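Local coordinates for NEQ263 (Nanoarchaeum equitans Kin4-M, PDB 5BN3), which probably binds nucleotide as a subunit of the NeqA-NeqB core complex of an archaeal ATP synthase, at residues P7-E12 and A39-F44; G58-I63 and Y91-G96; Y303-D308 and P316-L321. All coordinates share one frame; numbering follows the deposited sequence.

Contact 1 (P7-E12 and A39-F44); sequences PLIAVE and ALALLF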
loop_
_atom_site.group_PDB
_atom_site.type_symbol
_atom_site.label_atom_id
_atom_site.label_comp_id
_atom_site.label_asym_id
_atom_site.label_seq_id
_atom_site.Cartn_x
_atom_site.Cartn_y
_atom_site.Cartn_z
ATOM N N PRO B 7 -1.552 -19.475 -24.445
ATOM C CA PRO B 7 -1.783 -20.923 -24.494
ATOM C C PRO B 7 -3.228 -21.335 -24.206
ATOM O O PRO B 7 -3.466 -22.518 -23.957
ATOM C CB PRO B 7 -0.880 -21.439 -23.374
ATOM C CG PRO B 7 -0.916 -20.340 -22.361
ATOM C CD PRO B 7 -1.019 -19.048 -23.139
ATOM N N LEU B 8 -4.172 -20.397 -24.240
ATOM C CA LEU B 8 -5.552 -20.713 -23.867
ATOM C C LEU B 8 -6.469 -21.006 -25.057
ATOM O O LEU B 8 -6.460 -20.285 -26.056
ATOM C CB LEU B 8 -6.160 -19.586 -23.024
ATOM C CG LEU B 8 -7.566 -19.850 -22.474
ATOM C CD1 LEU B 8 -7.532 -20.973 -21.456
ATOM C CD2 LEU B 8 -8.176 -18.597 -21.863
ATOM N N ILE B 9 -7.252 -22.075 -24.938
ATOM C CA ILE B 9 -8.339 -22.341 -25.874
ATOM C C ILE B 9 -9.660 -22.515 -25.128
ATOM O O ILE B 9 -9.702 -23.100 -24.044
ATOM C CB ILE B 9 -8.069 -23.571 -26.783
ATOM C CG1 ILE B 9 -7.949 -24.856 -25.962
ATOM C CG2 ILE B 9 -6.822 -23.357 -27.621
ATOM C CD1 ILE B 9 -7.782 -26.112 -26.810
ATOM N N ALA B 10 -10.732 -21.973 -25.701
ATOM C CA ALA B 10 -12.074 -22.197 -25.177
ATOM C C ALA B 10 -12.775 -23.161 -26.118
ATOM O O ALA B 10 -12.750 -22.975 -27.337
ATOM C CB ALA B 10 -12.841 -20.898 -25.078
ATOM N N VAL B 11 -13.402 -24.186 -25.555
ATOM C CA VAL B 11 -13.892 -25.284 -26.374
ATOM C C VAL B 11 -15.195 -25.908 -25.864
ATOM O O VAL B 11 -15.471 -25.908 -24.663
ATOM C CB VAL B 11 -12.778 -26.339 -26.555
ATOM C CG1 VAL B 11 -13.209 -27.703 -26.047
ATOM C CG2 VAL B 11 -12.346 -26.394 -28.007
ATOM N N GLU B 12 -15.999 -26.423 -26.791
ATOM C CA GLU B 12 -17.280 -27.030 -26.452
ATOM C C GLU B 12 -17.122 -28.542 -26.314
ATOM O O GLU B 12 -16.700 -29.217 -27.254
ATOM C CB GLU B 12 -18.327 -26.710 -27.524
ATOM C CG GLU B 12 -18.283 -25.277 -28.057
ATOM C CD GLU B 12 -17.237 -25.072 -29.144
ATOM O OE1 GLU B 12 -16.466 -26.015 -29.427
ATOM O OE2 GLU B 12 -17.184 -23.962 -29.720
ATOM N N ALA B 39 -15.673 -25.629 -21.854
ATOM C CA ALA B 39 -14.387 -25.946 -21.242
ATOM C C ALA B 39 -13.311 -24.942 -21.632
ATOM O O ALA B 39 -13.313 -24.414 -22.746
ATOM C CB ALA B 39 -13.951 -27.351 -21.615
ATOM N N LEU B 40 -12.395 -24.680 -20.706
ATOM C CA LEU B 40 -11.194 -23.916 -21.012
ATOM C C LEU B 40 -10.016 -24.876 -20.921
ATOM O O LEU B 40 -9.949 -25.689 -19.998
ATOM C CB LEU B 40 -11.008 -22.758 -20.028
ATOM C CG LEU B 40 -12.083 -21.669 -19.975
ATOM C CD1 LEU B 40 -11.665 -20.519 -19.062
ATOM C CD2 LEU B 40 -12.401 -21.151 -21.364
ATOM N N ALA B 41 -9.097 -24.800 -21.877
ATOM C CA ALA B 41 -7.947 -25.697 -21.872
ATOM C C ALA B 41 -6.626 -24.967 -22.092
ATOM O O ALA B 41 -6.577 -23.932 -22.758
ATOM C CB ALA B 41 -8.124 -26.803 -22.898
ATOM N N LEU B 42 -5.555 -25.521 -21.528
ATOM C CA LEU B 42 -4.220 -24.957 -21.687
ATOM C C LEU B 42 -3.367 -25.833 -22.590
ATOM O O LEU B 42 -3.157 -27.013 -22.305
ATOM C CB LEU B 42 -3.528 -24.805 -20.331
ATOM C CG LEU B 42 -3.969 -23.629 -19.465
ATOM C CD1 LEU B 42 -3.134 -23.547 -18.206
ATOM C CD2 LEU B 42 -3.847 -22.351 -20.253
ATOM N N LEU B 43 -2.870 -25.245 -23.673
ATOM C CA LEU B 43 -2.034 -25.963 -24.627
ATOM C C LEU B 43 -0.692 -26.355 -24.015
ATOM O O LEU B 43 -0.122 -25.612 -23.213
ATOM C CB LEU B 43 -1.815 -25.107 -25.877
ATOM C CG LEU B 43 -3.087 -24.722 -26.635
ATOM C CD1 LEU B 43 -2.797 -23.678 -27.697
ATOM C CD2 LEU B 43 -3.707 -25.952 -27.261
ATOM N N PHE B 44 -0.202 -27.533 -24.390
ATOM C CA PHE B 44 1.107 -28.004 -23.951
ATOM C C PHE B 44 2.208 -27.126 -24.529
ATOM O O PHE B 44 3.197 -26.835 -23.858
ATOM C CB PHE B 44 1.326 -29.455 -24.388
ATOM C CG PHE B 44 0.753 -30.474 -23.442
ATOM C CD1 PHE B 44 -0.479 -30.272 -22.839
ATOM C CD2 PHE B 44 1.442 -31.647 -23.172
ATOM C CE1 PHE B 44 -1.007 -31.212 -21.975
ATOM C CE2 PHE B 44 0.918 -32.595 -22.310
ATOM C CZ PHE B 44 -0.307 -32.376 -21.711
#

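Contact 2 (G58-I63 and Y91-G96); sequences GNTYKI and YRDING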
loop_
_atom_site.group_PDB
_atom_site.type_symbol
_atom_site.label_atom_id
_atom_site.label_comp_id
_atom_site.label_asym_id
_atom_site.label_seq_id
_atom_site.Cartn_x
_atom_site.Cartn_y
_atom_site.Cartn_z
ATOM N N GLY B 58 -10.030 -39.099 -21.875
ATOM C CA GLY B 58 -10.929 -39.585 -20.845
ATOM C C GLY B 58 -10.253 -39.743 -19.497
ATOM O O GLY B 58 -10.783 -40.406 -18.604
ATOM N N ASN B 59 -9.079 -39.136 -19.348
ATOM C CA ASN B 59 -8.342 -39.191 -18.088
ATOM C C ASN B 59 -7.499 -37.943 -17.848
ATOM O O ASN B 59 -7.197 -37.203 -18.782
ATOM C CB ASN B 59 -7.457 -40.442 -18.033
ATOM C CG ASN B 59 -6.512 -40.547 -19.220
ATOM O OD1 ASN B 59 -6.847 -41.145 -20.244
ATOM N ND2 ASN B 59 -5.322 -39.972 -19.085
ATOM N N THR B 60 -7.130 -37.711 -16.590
ATOM C CA THR B 60 -6.205 -36.632 -16.249
ATOM C C THR B 60 -4.790 -37.070 -16.604
ATOM O O THR B 60 -4.566 -38.243 -16.905
ATOM C CB THR B 60 -6.287 -36.242 -14.756
ATOM O OG1 THR B 60 -5.813 -37.322 -13.943
ATOM C CG2 THR B 60 -7.718 -35.918 -14.371
ATOM N N TYR B 61 -3.837 -36.143 -16.566
ATOM C CA TYR B 61 -2.484 -36.441 -17.036
ATOM C C TYR B 61 -1.724 -37.423 -16.145
ATOM O O TYR B 61 -1.638 -37.251 -14.927
ATOM C CB TYR B 61 -1.666 -35.162 -17.243
ATOM C CG TYR B 61 -0.367 -35.406 -17.980
ATOM C CD1 TYR B 61 -0.356 -35.634 -19.348
ATOM C CD2 TYR B 61 0.846 -35.416 -17.306
ATOM C CE1 TYR B 61 0.825 -35.864 -20.025
ATOM C CE2 TYR B 61 2.032 -35.644 -17.977
ATOM C CZ TYR B 61 2.014 -35.869 -19.334
ATOM O OH TYR B 61 3.189 -36.095 -20.007
ATOM N N LYS B 62 -1.172 -38.453 -16.778
ATOM C CA LYS B 62 -0.428 -39.484 -16.071
ATOM C C LYS B 62 0.908 -39.755 -16.754
ATOM O O LYS B 62 1.077 -39.471 -17.939
ATOM C CB LYS B 62 -1.252 -40.777 -15.994
ATOM C CG LYS B 62 -2.588 -40.636 -15.279
ATOM C CD LYS B 62 -3.348 -41.956 -15.269
ATOM C CE LYS B 62 -4.682 -41.823 -14.549
ATOM N NZ LYS B 62 -5.442 -43.104 -14.534
ATOM N N ILE B 63 1.857 -40.296 -16.000
ATOM C CA ILE B 63 3.130 -40.716 -16.571
ATOM C C ILE B 63 3.416 -42.176 -16.237
ATOM O O ILE B 63 2.988 -42.682 -15.198
ATOM C CB ILE B 63 4.309 -39.841 -16.089
ATOM C CG1 ILE B 63 4.417 -39.868 -14.562
ATOM C CG2 ILE B 63 4.159 -38.414 -16.592
ATOM C CD1 ILE B 63 5.755 -39.374 -14.035
ATOM N N TYR B 91 0.883 -46.401 -15.260
ATOM C CA TYR B 91 0.609 -44.967 -15.297
ATOM C C TYR B 91 0.077 -44.431 -13.970
ATOM O O TYR B 91 -0.761 -45.060 -13.323
ATOM C CB TYR B 91 -0.361 -44.643 -16.439
ATOM C CG TYR B 91 0.271 -44.754 -17.807
ATOM C CD1 TYR B 91 1.006 -43.703 -18.337
ATOM C CD2 TYR B 91 0.136 -45.908 -18.566
ATOM C CE1 TYR B 91 1.589 -43.798 -19.585
ATOM C CE2 TYR B 91 0.716 -46.011 -19.818
ATOM C CZ TYR B 91 1.441 -44.953 -20.320
ATOM O OH TYR B 91 2.021 -45.046 -21.563
ATOM N N ARG B 92 0.576 -43.264 -13.575
ATOM C CA ARG B 92 0.229 -42.671 -12.287
ATOM C C ARG B 92 -0.224 -41.227 -12.431
ATOM O O ARG B 92 0.363 -40.459 -13.194
ATOM C CB ARG B 92 1.436 -42.719 -11.343
ATOM C CG ARG B 92 1.977 -44.109 -11.085
ATOM C CD ARG B 92 0.982 -44.958 -10.315
ATOM N NE ARG B 92 1.484 -46.312 -10.097
ATOM C CZ ARG B 92 2.327 -46.648 -9.128
ATOM N NH1 ARG B 92 2.771 -45.729 -8.282
ATOM N NH2 ARG B 92 2.733 -47.905 -9.005
ATOM N N ASP B 93 -1.273 -40.869 -11.694
ATOM C CA ASP B 93 -1.685 -39.477 -11.550
ATOM C C ASP B 93 -0.488 -38.682 -11.027
ATOM O O ASP B 93 0.103 -39.036 -10.005
ATOM C CB ASP B 93 -2.858 -39.389 -10.568
ATOM C CG ASP B 93 -3.487 -38.003 -10.508
ATOM O OD1 ASP B 93 -2.792 -36.993 -10.752
ATOM O OD2 ASP B 93 -4.694 -37.921 -10.198
ATOM N N ILE B 94 -0.125 -37.619 -11.741
ATOM C CA ILE B 94 1.046 -36.820 -11.383
ATOM C C ILE B 94 0.824 -35.967 -10.136
ATOM O O ILE B 94 1.780 -35.479 -9.532
ATOM C CB ILE B 94 1.512 -35.910 -12.539
ATOM C CG1 ILE B 94 0.411 -34.926 -12.935
ATOM C CG2 ILE B 94 1.966 -36.740 -13.735
ATOM C CD1 ILE B 94 0.925 -33.758 -13.753
ATOM N N ASN B 95 -0.436 -35.773 -9.764
ATOM C CA ASN B 95 -0.755 -35.076 -8.522
ATOM C C ASN B 95 -0.487 -35.964 -7.313
ATOM O O ASN B 95 -0.134 -35.478 -6.238
ATOM C CB ASN B 95 -2.212 -34.605 -8.519
ATOM C CG ASN B 95 -2.450 -33.431 -9.451
ATOM O OD1 ASN B 95 -1.586 -32.567 -9.610
ATOM N ND2 ASN B 95 -3.624 -33.393 -10.069
ATOM N N GLY B 96 -0.652 -37.270 -7.498
ATOM C CA GLY B 96 -0.422 -38.225 -6.429
ATOM C C GLY B 96 -1.442 -38.110 -5.311
ATOM O O GLY B 96 -2.530 -37.567 -5.504
HETATM O O HOH W 1 -3.450 -36.305 -13.051
#

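Contact 3 (Y303-D308 and P316-L321); sequences YVLSQD and PPIDLL. With SO4 (sulfate ion), chain X.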
loop_
_atom_site.group_PDB
_atom_site.type_symbol
_atom_site.label_atom_id
_atom_site.label_comp_id
_atom_site.label_asym_id
_atom_site.label_seq_id
_atom_site.Cartn_x
_atom_site.Cartn_y
_atom_site.Cartn_z
ATOM N N TYR B 303 17.724 -22.411 4.489
ATOM C CA TYR B 303 19.048 -21.806 4.493
ATOM C C TYR B 303 18.975 -20.463 3.766
ATOM O O TYR B 303 18.713 -20.409 2.563
ATOM C CB TYR B 303 20.071 -22.728 3.825
ATOM C CG TYR B 303 20.148 -24.106 4.450
ATOM C CD1 TYR B 303 20.472 -24.264 5.789
ATOM C CD2 TYR B 303 19.906 -25.247 3.697
ATOM C CE1 TYR B 303 20.546 -25.519 6.364
ATOM C CE2 TYR B 303 19.980 -26.508 4.265
ATOM C CZ TYR B 303 20.301 -26.635 5.599
ATOM O OH TYR B 303 20.374 -27.880 6.178
ATOM N N VAL B 304 19.198 -19.381 4.503
ATOM C CA VAL B 304 19.043 -18.041 3.950
ATOM C C VAL B 304 20.389 -17.438 3.576
ATOM O O VAL B 304 21.297 -17.369 4.407
ATOM C CB VAL B 304 18.319 -17.116 4.946
ATOM C CG1 VAL B 304 18.187 -15.709 4.374
ATOM C CG2 VAL B 304 16.953 -17.684 5.289
ATOM N N LEU B 305 20.518 -17.005 2.324
ATOM C CA LEU B 305 21.762 -16.398 1.859
ATOM C C LEU B 305 21.779 -14.894 2.124
ATOM O O LEU B 305 20.735 -14.236 2.098
ATOM C CB LEU B 305 21.999 -16.698 0.376
ATOM C CG LEU B 305 22.870 -17.917 0.050
ATOM C CD1 LEU B 305 22.642 -19.048 1.030
ATOM C CD2 LEU B 305 22.630 -18.401 -1.374
ATOM N N SER B 306 22.968 -14.355 2.383
ATOM C CA SER B 306 23.112 -12.971 2.833
ATOM C C SER B 306 23.909 -12.109 1.856
ATOM O O SER B 306 25.037 -12.448 1.489
ATOM C CB SER B 306 23.769 -12.944 4.220
ATOM O OG SER B 306 24.229 -11.646 4.555
ATOM N N GLN B 307 23.314 -10.994 1.441
ATOM C CA GLN B 307 23.974 -10.037 0.559
ATOM C C GLN B 307 25.217 -9.463 1.232
ATOM O O GLN B 307 26.238 -9.235 0.584
ATOM C CB GLN B 307 23.007 -8.902 0.213
ATOM C CG GLN B 307 22.780 -8.685 -1.271
ATOM C CD GLN B 307 21.598 -7.773 -1.545
ATOM O OE1 GLN B 307 21.367 -6.800 -0.825
ATOM N NE2 GLN B 307 20.833 -8.091 -2.584
ATOM N N ASP B 308 25.114 -9.229 2.536
ATOM C CA ASP B 308 26.218 -8.680 3.315
ATOM C C ASP B 308 27.438 -9.600 3.305
ATOM O O ASP B 308 28.559 -9.149 3.064
ATOM C CB ASP B 308 25.764 -8.411 4.751
ATOM C CG ASP B 308 26.870 -7.841 5.616
ATOM O OD1 ASP B 308 27.321 -6.709 5.337
ATOM O OD2 ASP B 308 27.284 -8.517 6.581
ATOM N N PRO B 316 30.192 -20.104 1.600
ATOM C CA PRO B 316 28.823 -19.759 1.200
ATOM C C PRO B 316 28.238 -18.683 2.105
ATOM O O PRO B 316 28.452 -18.725 3.316
ATOM C CB PRO B 316 28.069 -21.076 1.379
ATOM C CG PRO B 316 28.810 -21.776 2.474
ATOM C CD PRO B 316 30.255 -21.388 2.322
ATOM N N PRO B 317 27.499 -17.726 1.523
ATOM C CA PRO B 317 27.022 -16.561 2.275
ATOM C C PRO B 317 25.779 -16.860 3.110
ATOM O O PRO B 317 24.762 -16.177 2.964
ATOM C CB PRO B 317 26.691 -15.559 1.170
ATOM C CG PRO B 317 26.251 -16.423 0.026
ATOM C CD PRO B 317 27.077 -17.684 0.109
ATOM N N ILE B 318 25.875 -17.849 3.993
ATOM C CA ILE B 318 24.743 -18.273 4.812
ATOM C C ILE B 318 24.572 -17.445 6.089
ATOM O O ILE B 318 25.490 -17.349 6.909
ATOM C CB ILE B 318 24.864 -19.768 5.186
ATOM C CG1 ILE B 318 24.715 -20.635 3.934
ATOM C CG2 ILE B 318 23.819 -20.154 6.215
ATOM C CD1 ILE B 318 24.829 -22.124 4.200
ATOM N N ASP B 319 23.391 -16.851 6.245
ATOM C CA ASP B 319 23.023 -16.155 7.475
ATOM C C ASP B 319 22.735 -17.195 8.554
ATOM O O ASP B 319 21.716 -17.886 8.502
ATOM C CB ASP B 319 21.789 -15.274 7.226
ATOM C CG ASP B 319 21.484 -14.331 8.384
ATOM O OD1 ASP B 319 21.579 -14.744 9.562
ATOM O OD2 ASP B 319 21.132 -13.163 8.111
ATOM N N LEU B 320 23.636 -17.306 9.527
ATOM C CA LEU B 320 23.540 -18.336 10.564
ATOM C C LEU B 320 22.310 -18.190 11.452
ATOM O O LEU B 320 21.838 -19.168 12.031
ATOM C CB LEU B 320 24.798 -18.336 11.441
ATOM C CG LEU B 320 26.052 -19.013 10.891
ATOM C CD1 LEU B 320 27.195 -18.916 11.889
ATOM C CD2 LEU B 320 25.762 -20.463 10.570
ATOM N N LEU B 321 21.790 -16.973 11.556
ATOM C CA LEU B 321 20.699 -16.699 12.486
ATOM C C LEU B 321 19.322 -16.697 11.821
ATOM O O LEU B 321 18.332 -17.091 12.437
ATOM C CB LEU B 321 20.959 -15.394 13.242
ATOM C CG LEU B 321 22.210 -15.459 14.122
ATOM C CD1 LEU B 321 22.462 -14.152 14.847
ATOM C CD2 LEU B 321 22.063 -16.586 15.113
HETATM S S SO4 X . 21.847 -8.885 4.947
HETATM O O1 SO4 X . 22.279 -10.139 5.550
HETATM O O2 SO4 X . 22.010 -7.807 5.914
HETATM O O3 SO4 X . 20.452 -9.000 4.539
HETATM O O4 SO4 X . 22.656 -8.616 3.766
#

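Contact 1 (P7-E12 and A39-F44)
Ile-9 holds CG1 between its backbone N and carbonyl carbon (chi1 63°), which lays that methylene against CB of Ala-41 at 3.6 Å, while CG2, beside the backbone N, meets CD1 of Leu-43 at 4.0 Å. Ile-9 thus has small Ala-41 directly across and the longer Leu-43 diagonally, whose side chain it crosses at about a right angle. Leu-8 sends CG anti to its backbone N (chi1 -175°), and its CD1 reaches CD2 of Leu-42, 4.1 Å away. On this same face, CB of Ala-10 fits against CD2 of Leu-40 at 3.7 Å; alanine suits a place where the two CA atoms come within 4.6 Å of each other.

The strands run antiparallel. Ile-9 and Ala-41 form a hydrogen-bonded pair, with Ile-9 N bonded to Ala-41 O and Ala-41 N to Ile-9 O; Val-11 and Ala-39 repeat the pattern. Beyond the last pair, Leu-43 N donates to Pro-7 O over 2.8 Å, a nearly straight bond (174°) that carries the ladder to the proline, whose preceding peptide is cis. Having no N-H to offer, Pro-7 takes part through its carbonyl.

The face of Leu-8 and Leu-42 looks toward helix 228-241, where Leu-42 touches Ile-238 and Leu-241. Strands 3-5 and 28-35 flank the pair, placing it inside a six-stranded antiparallel sheet, consistent with the N-terminal beta-barrel known from rotary ATPase subunits.

Contact 2 (G58-I63 and Y91-G96)
A short antiparallel beta ladder, supplemented by a water bridge and an apolar cluster, joins residues 58-63 to 91-96 where strands 62-64 and 91-93 make a small two-stranded sheet. Ile-63 and Arg-92 are its hydrogen-bonded pair: Arg-92 N donates to Ile-63 O over 3.0 Å, and Ile-63 N to Arg-92 O. Lys-62 and Asp-93 form the neighbouring non-hydrogen-bonded pair. Their charged ends stay apart; lysine contributes its aliphatic root, with CB 4.0 Å from CB of Tyr-91.

Where the ladder stops, one water ties the segments together. It donates to Tyr-61 O (2.8 Å), hydrogen-bonds Thr-60 OG1, and makes a weak bond to Asp-93 OD1. That same OD1 accepts from Asn-95 N at 2.8 Å, an Asx turn that suits aspartate to the bend after the strand; a bound magnesium ion lies about 4 Å from the Asp-93 side chain. Asp-93 N, in contrast, is buried with no partner in the model.

Ile-94 keeps CG1 between its backbone N and carbonyl carbon (chi1 61°), which sets CG1 3.7 Å from Tyr-61 O. Its CD1 lies at the edge of the Tyr-61 ring, 3.9 Å from CD2, and its CG2 meets CG2 of Ile-63. The Tyr-61 hydroxyl is bonded to Phe-77 O, and Arg-92 forms salt bridges with Asp-90 and Glu-216. Helix 196-215 covers the side where Ile-63 of strand 62-64 and Ile-94, just past strand 91-93, meet on Thr-208.

Contact 3 (Y303-D308 and P316-L321)
Leu-305 and Ile-318 form a single backbone bridge, just after segment 316-321 is bent by an inverse gamma turn centred on Pro-317. Proline suits the turn because its ring already fixes phi, and the turn is closed weakly by Ile-318 N to Pro-316 O. Two bonds fasten the bridge: Asp-319 N to Val-304 O (2.8 Å, 162° at the hydrogen) and Ser-306 N to Pro-317 O.

Apolar groups pack beside it. Leu-305 CG meets the proline ring at CG of Pro-317, 3.7 Å away, and its CD1 lies 3.9 Å from CG1 of Ile-318. An alanine in place of Leu-305 would probably open a gap next to the Pro-317 ring and cost Ile-318 CG1 its apolar neighbour.

Ser-306 sets OG anti to its backbone N (chi1 165°). As N-cap, OG accepts from Leu-309 N; it also donates to sulfate O1 at 2.7 Å. Sulfate O4 takes the N-H of Asp-308 at 2.8 Å, so the anion, probably from the crystallisation liquor, sits at the helix's N-terminal end, whose dipole would favour it. Within 316-321, Asp-319 OD1 accepts from Leu-321 N, an Asx turn, and also from Lys-322 N.

Strand 301-304 thus passes through the N-cap serine into helix 307-311, and the loop after the helix is pinned back on the strand end and Ser-306, beside strand 131-134 in the mostly parallel sheet of a P-loop NTPase-type nucleotide-binding domain.

Along the chain the three contacts follow in series, each closing before the next opens. Contact 1 lies in the six-stranded N-terminal sheet, and contact 2 follows it in a separate two-stranded sheet; their centres are 19 Å apart, and they touch where Phe-44 CE2 packs on Tyr-61 CE1 at 4.0 Å. Contact 3 stands on the opposite side of the chain's centre, its own centre 43 Å from that of contact 1 and 39 Å from that of contact 2. There the side chain of Val-304 is about 11 Å from that of the ADP-binding Arg-326. Contacts 1 and 2 thus belong to the N-terminal part of the subunit, away from that ADP site, and contact 3 to the nucleotide-binding domain.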